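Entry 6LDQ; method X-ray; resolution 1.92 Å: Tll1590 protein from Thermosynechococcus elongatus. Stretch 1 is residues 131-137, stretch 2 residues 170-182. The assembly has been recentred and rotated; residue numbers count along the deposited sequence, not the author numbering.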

ATOM      1  N   TRP A 131       3.430  -1.252  -8.890  1.00 23.22           N
ATOM      2  CA  TRP A 131       3.547  -0.799  -7.509  1.00 20.75           C
ATOM      3  C   TRP A 131       3.049   0.638  -7.417  1.00 22.52           C
ATOM      4  O   TRP A 131       3.640   1.545  -8.015  1.00 19.68           O
ATOM      5  N   LEU A 132       1.957   0.842  -6.688  1.00 20.12           N
ATOM      6  CA  LEU A 132       1.477   2.182  -6.396  1.00 20.59           C
ATOM      7  C   LEU A 132       1.663   2.464  -4.918  1.00 18.14           C
ATOM      8  O   LEU A 132       1.519   1.575  -4.080  1.00 18.95           O
ATOM      9  N   HIS A 133       1.942   3.720  -4.599  1.00 19.73           N
ATOM     10  CA  HIS A 133       2.129   4.083  -3.209  1.00 15.21           C
ATOM     11  C   HIS A 133       1.387   5.368  -2.899  1.00 15.16           C
ATOM     12  O   HIS A 133       1.486   6.343  -3.648  1.00 16.47           O
ATOM     13  N   THR A 134       0.645   5.361  -1.800  1.00 14.15           N
ATOM     14  CA  THR A 134       0.007   6.555  -1.273  1.00 15.55           C
ATOM     15  C   THR A 134       0.882   7.191  -0.186  1.00 17.15           C
ATOM     16  O   THR A 134       1.211   6.543   0.813  1.00 16.85           O
ATOM     17  N   TYR A 135       1.209   8.462  -0.382  1.00 19.58           N
ATOM     18  CA  TYR A 135       1.996   9.276   0.541  1.00 17.52           C
ATOM     19  C   TYR A 135       1.126   9.858   1.649  1.00 17.58           C
ATOM     20  O   TYR A 135      -0.020  10.231   1.415  1.00 17.51           O
ATOM     21  N   HIS A 136       1.685   9.970   2.862  1.00 13.19           N
ATOM     22  CA  HIS A 136       1.058  10.803   3.886  1.00 18.86           C
ATOM     23  C   HIS A 136       2.119  11.515   4.710  1.00 17.97           C
ATOM     24  O   HIS A 136       3.159  10.939   5.040  1.00 16.25           O
ATOM     25  N   SER A 137       1.817  12.749   5.079  1.00 17.39           N
ATOM     26  CA  SER A 137       2.667  13.502   5.986  1.00 21.33           C
ATOM     27  C   SER A 137       2.322  13.191   7.441  1.00 22.38           C
ATOM     28  O   SER A 137       1.249  13.574   7.919  1.00 24.33           O
ATOM     29  N   VAL A 170       3.016   7.414  -7.323  1.00 17.76           N
ATOM     30  CA  VAL A 170       2.845   7.810  -5.931  1.00 18.38           C
ATOM     31  C   VAL A 170       1.653   8.751  -5.808  1.00 18.22           C
ATOM     32  O   VAL A 170       1.618   9.803  -6.454  1.00 22.73           O
ATOM     33  N   ILE A 171       0.711   8.399  -4.944  1.00 19.46           N
ATOM     34  CA  ILE A 171      -0.518   9.158  -4.749  1.00 17.16           C
ATOM     35  C   ILE A 171      -0.332  10.139  -3.592  1.00 18.63           C
ATOM     36  O   ILE A 171       0.148   9.770  -2.510  1.00 19.76           O
ATOM     37  N   VAL A 172      -0.649  11.411  -3.841  1.00 20.42           N
ATOM     38  CA  VAL A 172      -0.690  12.437  -2.805  1.00 16.76           C
ATOM     39  C   VAL A 172      -2.142  12.790  -2.535  1.00 17.32           C
ATOM     40  O   VAL A 172      -2.994  12.711  -3.430  1.00 22.80           O
ATOM     41  N   THR A 173      -2.439  13.179  -1.303  1.00 14.80           N
ATOM     42  CA  THR A 173      -3.830  13.410  -0.927  1.00 20.79           C
ATOM     43  C   THR A 173      -4.193  14.883  -0.826  1.00 21.03           C
ATOM     44  O   THR A 173      -5.345  15.201  -0.531  1.00 20.03           O
ATOM     45  N   SER A 174      -3.254  15.790  -1.079  1.00 23.68           N
ATOM     46  CA  SER A 174      -3.563  17.213  -1.108  1.00 23.41           C
ATOM     47  C   SER A 174      -2.421  17.929  -1.802  1.00 22.84           C
ATOM     48  O   SER A 174      -1.292  17.422  -1.814  1.00 20.58           O
ATOM     49  N   PRO A 175      -2.674  19.088  -2.403  1.00 23.61           N
ATOM     50  CA  PRO A 175      -1.558  19.848  -2.977  1.00 24.03           C
ATOM     51  C   PRO A 175      -0.493  20.181  -1.955  1.00 21.68           C
ATOM     52  O   PRO A 175       0.696  20.180  -2.291  1.00 17.29           O
ATOM     53  N   GLN A 176      -0.888  20.434  -0.708  1.00 20.83           N
ATOM     54  CA  GLN A 176       0.084  20.848   0.297  1.00 23.01           C
ATOM     55  C   GLN A 176       1.106  19.746   0.550  1.00 24.03           C
ATOM     56  O   GLN A 176       2.308  20.017   0.663  1.00 24.16           O
ATOM     57  N   GLU A 177       0.658  18.485   0.592  1.00 21.51           N
ATOM     58  CA  GLU A 177       1.607  17.386   0.765  1.00 21.41           C
ATOM     59  C   GLU A 177       2.425  17.142  -0.501  1.00 18.79           C
ATOM     60  O   GLU A 177       3.599  16.766  -0.411  1.00 16.65           O
ATOM     61  N   GLU A 178       1.843  17.369  -1.687  1.00 19.89           N
ATOM     62  CA  GLU A 178       2.649  17.378  -2.908  1.00 18.70           C
ATOM     63  C   GLU A 178       3.710  18.469  -2.852  1.00 19.42           C
ATOM     64  O   GLU A 178       4.843  18.279  -3.314  1.00 15.74           O
ATOM     65  N   ALA A 179       3.345  19.638  -2.336  1.00 19.59           N
ATOM     66  CA  ALA A 179       4.316  20.719  -2.247  1.00 17.48           C
ATOM     67  C   ALA A 179       5.438  20.339  -1.296  1.00 19.33           C
ATOM     68  O   ALA A 179       6.617  20.570  -1.586  1.00 18.39           O
ATOM     69  N   TYR A 180       5.084  19.728  -0.165  1.00 21.05           N
ATOM     70  CA  TYR A 180       6.099  19.305   0.797  1.00 24.16           C
ATOM     71  C   TYR A 180       7.040  18.285   0.177  1.00 21.09           C
ATOM     72  O   TYR A 180       8.266  18.399   0.305  1.00 23.27           O
ATOM     73  N   LEU A 181       6.477  17.258  -0.470  1.00 16.62           N
ATOM     74  CA  LEU A 181       7.289  16.217  -1.090  1.00 18.13           C
ATOM     75  C   LEU A 181       8.314  16.821  -2.043  1.00 18.12           C
ATOM     76  O   LEU A 181       9.501  16.482  -1.999  1.00 21.06           O
ATOM     77  N   ARG A 182       7.869  17.729  -2.905  1.00 19.27           N
ATOM     78  CA  ARG A 182       8.770  18.269  -3.914  1.00 17.49           C
ATOM     79  C   ARG A 182       9.771  19.237  -3.303  1.00 22.64           C
ATOM     80  O   ARG A 182      10.880  19.382  -3.830  1.00 23.76           O
TER

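Where a parallel strand pair frays into loops, backbone polar groups lose their regular partners, and side chains and water can take over; this region of the Tll1590 protein illustrates the principle. While the strands run together, the backbone serves itself: I171 N donates to H133 O (2.6 Å), and Y135 N donates to I171 O (2.7 Å). Side chains here pack in matched pairs, H133 (t) and V170 (t) on one face of the sheet, T134 (m) and I171 (m) on the other, where T134 OG1 lies 3.6 Å from I171 CB and finds its polar partner elsewhere in the structure. L132 CD2 extends this apolar layer, 4.0 Å from I171 CD1.

Beyond the strand, Y135 points toward the second stretch with chi1 t, and its ring reaches the helix. L181 covers one ring face: its CG sits 4.1 Å from the ring centroid, almost on the normal, a CH-pi contact. Y135 CB meanwhile rests against V170 CG1 at 4.2 Å. The phenol remains polar at its tip, where Y135 OH and S137 OG share a hydrogen bond of 2.8 Å, although Y135 OH also approaches Y180 CE2 to 3.0 Å.

Several of the polar groups beyond the strands gather around OE1 of E177, whose CA-to-CB bond points toward stretch 1 (chi1 m, chi2 t). E177 OE1 accepts from S137 N at 3.3 Å, and from two waters. The first water donates to E177 OE1 (2.5 Å) and to Y135 O (2.9 Å), while accepting from T173 N (2.6 Å) and T173 OG1 (2.9 Å), so it satisfies backbone groups from both stretches. The second donates to T173 OG1 (2.6 Å) and E177 OE1 (3.1 Å) and hydrogen-bonds H136 ND1 (2.9 Å). The helix start is also served: S174 OG caps it by accepting a weak bond from E177 N (3.4 Å).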

ATOM      1  CB  TRP A 131       4.993  -0.917  -7.021  1.00 19.35           C
ATOM      2  CG  TRP A 131       5.230  -0.416  -5.626  1.00 19.61           C
ATOM      3  CD1 TRP A 131       4.322  -0.346  -4.608  1.00 18.54           C
ATOM      4  CD2 TRP A 131       6.468   0.072  -5.091  1.00 19.73           C
ATOM      5  NE1 TRP A 131       4.914   0.170  -3.478  1.00 19.31           N
ATOM      6  CE2 TRP A 131       6.234   0.429  -3.749  1.00 21.34           C
ATOM      7  CE3 TRP A 131       7.753   0.244  -5.619  1.00 23.07           C
ATOM      8  CZ2 TRP A 131       7.238   0.950  -2.925  1.00 15.15           C
ATOM      9  CZ3 TRP A 131       8.748   0.784  -4.791  1.00 18.58           C
ATOM     10  CH2 TRP A 131       8.473   1.127  -3.475  1.00 14.56           C
ATOM     11  CB  LEU A 132       0.002   2.364  -6.738  1.00 21.10           C
ATOM     12  CG  LEU A 132      -0.325   2.278  -8.221  1.00 18.84           C
ATOM     13  CD1 LEU A 132      -0.777   0.857  -8.480  1.00 18.44           C
ATOM     14  CD2 LEU A 132      -1.378   3.306  -8.620  1.00 19.93           C
ATOM     15  CB  HIS A 133       3.595   4.237  -2.859  1.00 15.93           C
ATOM     16  CG  HIS A 133       3.797   4.355  -1.394  1.00 17.23           C
ATOM     17  ND1 HIS A 133       4.181   3.296  -0.609  1.00 18.70           N
ATOM     18  CD2 HIS A 133       3.511   5.364  -0.547  1.00 24.19           C
ATOM     19  CE1 HIS A 133       4.220   3.683   0.654  1.00 19.53           C
ATOM     20  NE2 HIS A 133       3.832   4.940   0.717  1.00 21.80           N
ATOM     21  CB  THR A 134      -1.372   6.231  -0.723  1.00 15.10           C
ATOM     22  OG1 THR A 134      -2.228   5.812  -1.814  1.00 15.72           O
ATOM     23  CG2 THR A 134      -1.940   7.468  -0.045  1.00 16.04           C
ATOM     24  CB  TYR A 135       2.633  10.459  -0.194  1.00 20.55           C
ATOM     25  CG  TYR A 135       3.288  11.399   0.796  1.00 15.71           C
ATOM     26  CD1 TYR A 135       4.349  10.960   1.531  1.00 18.65           C
ATOM     27  CD2 TYR A 135       2.807  12.667   1.061  1.00 20.18           C
ATOM     28  CE1 TYR A 135       4.993  11.718   2.459  1.00 17.72           C
ATOM     29  CE2 TYR A 135       3.465  13.480   2.020  1.00 17.55           C
ATOM     30  CZ  TYR A 135       4.560  12.958   2.709  1.00 20.37           C
ATOM     31  OH  TYR A 135       5.255  13.635   3.672  1.00 17.14           O
ATOM     32  CB  HIS A 136       0.164  10.047   4.874  1.00 18.93           C
ATOM     33  CG  HIS A 136      -0.797   9.102   4.234  1.00 20.42           C
ATOM     34  ND1 HIS A 136      -2.010   9.509   3.711  1.00 22.34           N
ATOM     35  CD2 HIS A 136      -0.721   7.767   4.021  1.00 21.11           C
ATOM     36  CE1 HIS A 136      -2.643   8.460   3.214  1.00 19.96           C
ATOM     37  NE2 HIS A 136      -1.881   7.390   3.382  1.00 16.05           N
ATOM     38  CB  SER A 137       2.536  14.993   5.713  1.00 19.88           C
ATOM     39  OG  SER A 137       3.211  15.350   4.523  1.00 21.69           O
ATOM     40  CB  VAL A 170       4.111   8.474  -5.372  1.00 21.19           C
ATOM     41  CG1 VAL A 170       3.826   8.975  -3.972  1.00 19.20           C
ATOM     42  CG2 VAL A 170       5.245   7.486  -5.376  1.00 16.14           C
ATOM     43  CB  ILE A 171      -1.703   8.200  -4.505  1.00 16.64           C
ATOM     44  CG1 ILE A 171      -2.046   7.478  -5.814  1.00 18.70           C
ATOM     45  CG2 ILE A 171      -2.921   8.971  -3.988  1.00 16.91           C
ATOM     46  CD1 ILE A 171      -2.091   5.975  -5.732  1.00 25.05           C
ATOM     47  CB  VAL A 172       0.110  13.686  -3.226  1.00 17.54           C
ATOM     48  CG1 VAL A 172       1.605  13.374  -3.232  1.00 16.38           C
ATOM     49  CG2 VAL A 172      -0.341  14.151  -4.600  1.00 17.90           C
ATOM     50  CB  THR A 173      -4.167  12.694   0.393  1.00 21.71           C
ATOM     51  OG1 THR A 173      -3.528  13.351   1.489  1.00 27.99           O
ATOM     52  CG2 THR A 173      -3.712  11.244   0.351  1.00 21.80           C
ATOM     53  CB  SER A 174      -3.761  17.775   0.306  1.00 28.38           C
ATOM     54  OG  SER A 174      -2.584  17.631   1.078  1.00 25.28           O
ATOM     55  CB  PRO A 175      -2.250  21.101  -3.519  1.00 30.74           C
ATOM     56  CG  PRO A 175      -3.619  20.599  -3.876  1.00 27.03           C
ATOM     57  CD  PRO A 175      -3.971  19.709  -2.727  1.00 24.63           C
ATOM     58  CB  GLN A 176      -0.647  21.255   1.578  1.00 22.08           C
ATOM     59  CG  GLN A 176       0.238  21.711   2.723  1.00 32.34           C
ATOM     60  CD  GLN A 176       1.330  22.681   2.289  1.00 29.29           C
ATOM     61  OE1 GLN A 176       1.093  23.614   1.512  1.00 26.83           O
ATOM     62  NE2 GLN A 176       2.546  22.440   2.772  1.00 27.18           N
ATOM     63  CB  GLU A 177       0.864  16.123   1.223  1.00 20.87           C
ATOM     64  CG  GLU A 177       0.022  16.395   2.480  1.00 22.60           C
ATOM     65  CD  GLU A 177      -0.265  15.170   3.355  1.00 27.82           C
ATOM     66  OE1 GLU A 177      -0.218  14.010   2.876  1.00 24.73           O
ATOM     67  OE2 GLU A 177      -0.572  15.384   4.550  1.00 32.22           O
ATOM     68  CB  GLU A 178       1.756  17.593  -4.138  1.00 21.56           C
ATOM     69  CG  GLU A 178       2.153  16.748  -5.339  1.00 25.13           C
ATOM     70  CD  GLU A 178       3.314  17.348  -6.072  1.00 24.17           C
ATOM     71  OE1 GLU A 178       3.538  18.553  -5.888  1.00 28.94           O
ATOM     72  OE2 GLU A 178       3.997  16.635  -6.836  1.00 30.33           O
ATOM     73  CB  ALA A 179       3.625  22.002  -1.795  1.00 18.70           C
ATOM     74  CB  TYR A 180       5.447  18.720   2.050  1.00 20.41           C
ATOM     75  CG  TYR A 180       6.419  17.900   2.864  1.00 17.88           C
ATOM     76  CD1 TYR A 180       7.323  18.515   3.724  1.00 20.56           C
ATOM     77  CD2 TYR A 180       6.463  16.507   2.754  1.00 19.23           C
ATOM     78  CE1 TYR A 180       8.238  17.776   4.462  1.00 17.83           C
ATOM     79  CE2 TYR A 180       7.380  15.757   3.491  1.00 17.65           C
ATOM     80  CZ  TYR A 180       8.265  16.396   4.340  1.00 19.54           C
ATOM     81  OH  TYR A 180       9.168  15.650   5.079  1.00 18.83           O
ATOM     82  CB  LEU A 181       6.391  15.222  -1.833  1.00 19.98           C
ATOM     83  CG  LEU A 181       6.099  13.826  -1.257  1.00 22.07           C
ATOM     84  CD1 LEU A 181       5.211  13.060  -2.229  1.00 17.67           C
ATOM     85  CD2 LEU A 181       7.373  13.027  -0.955  1.00 23.47           C
ATOM     86  CB  ARG A 182       7.972  18.937  -5.036  1.00 17.52           C
ATOM     87  CG  ARG A 182       7.592  17.989  -6.179  1.00 24.02           C
ATOM     88  CD  ARG A 182       6.976  16.684  -5.639  1.00 18.63           C
ATOM     89  NE  ARG A 182       6.474  15.828  -6.723  1.00 22.63           N
ATOM     90  CZ  ARG A 182       7.065  14.711  -7.141  1.00 19.84           C
ATOM     91  NH1 ARG A 182       8.177  14.270  -6.558  1.00 19.86           N
ATOM     92  NH2 ARG A 182       6.544  14.028  -8.145  1.00 21.60           N
TER
HETATM   93  O   HOH W   1      -0.766  12.956   0.674  1.00 18.52           O
HETATM   94  O   HOH W   2      -2.750  12.355   3.748  1.00 20.80           O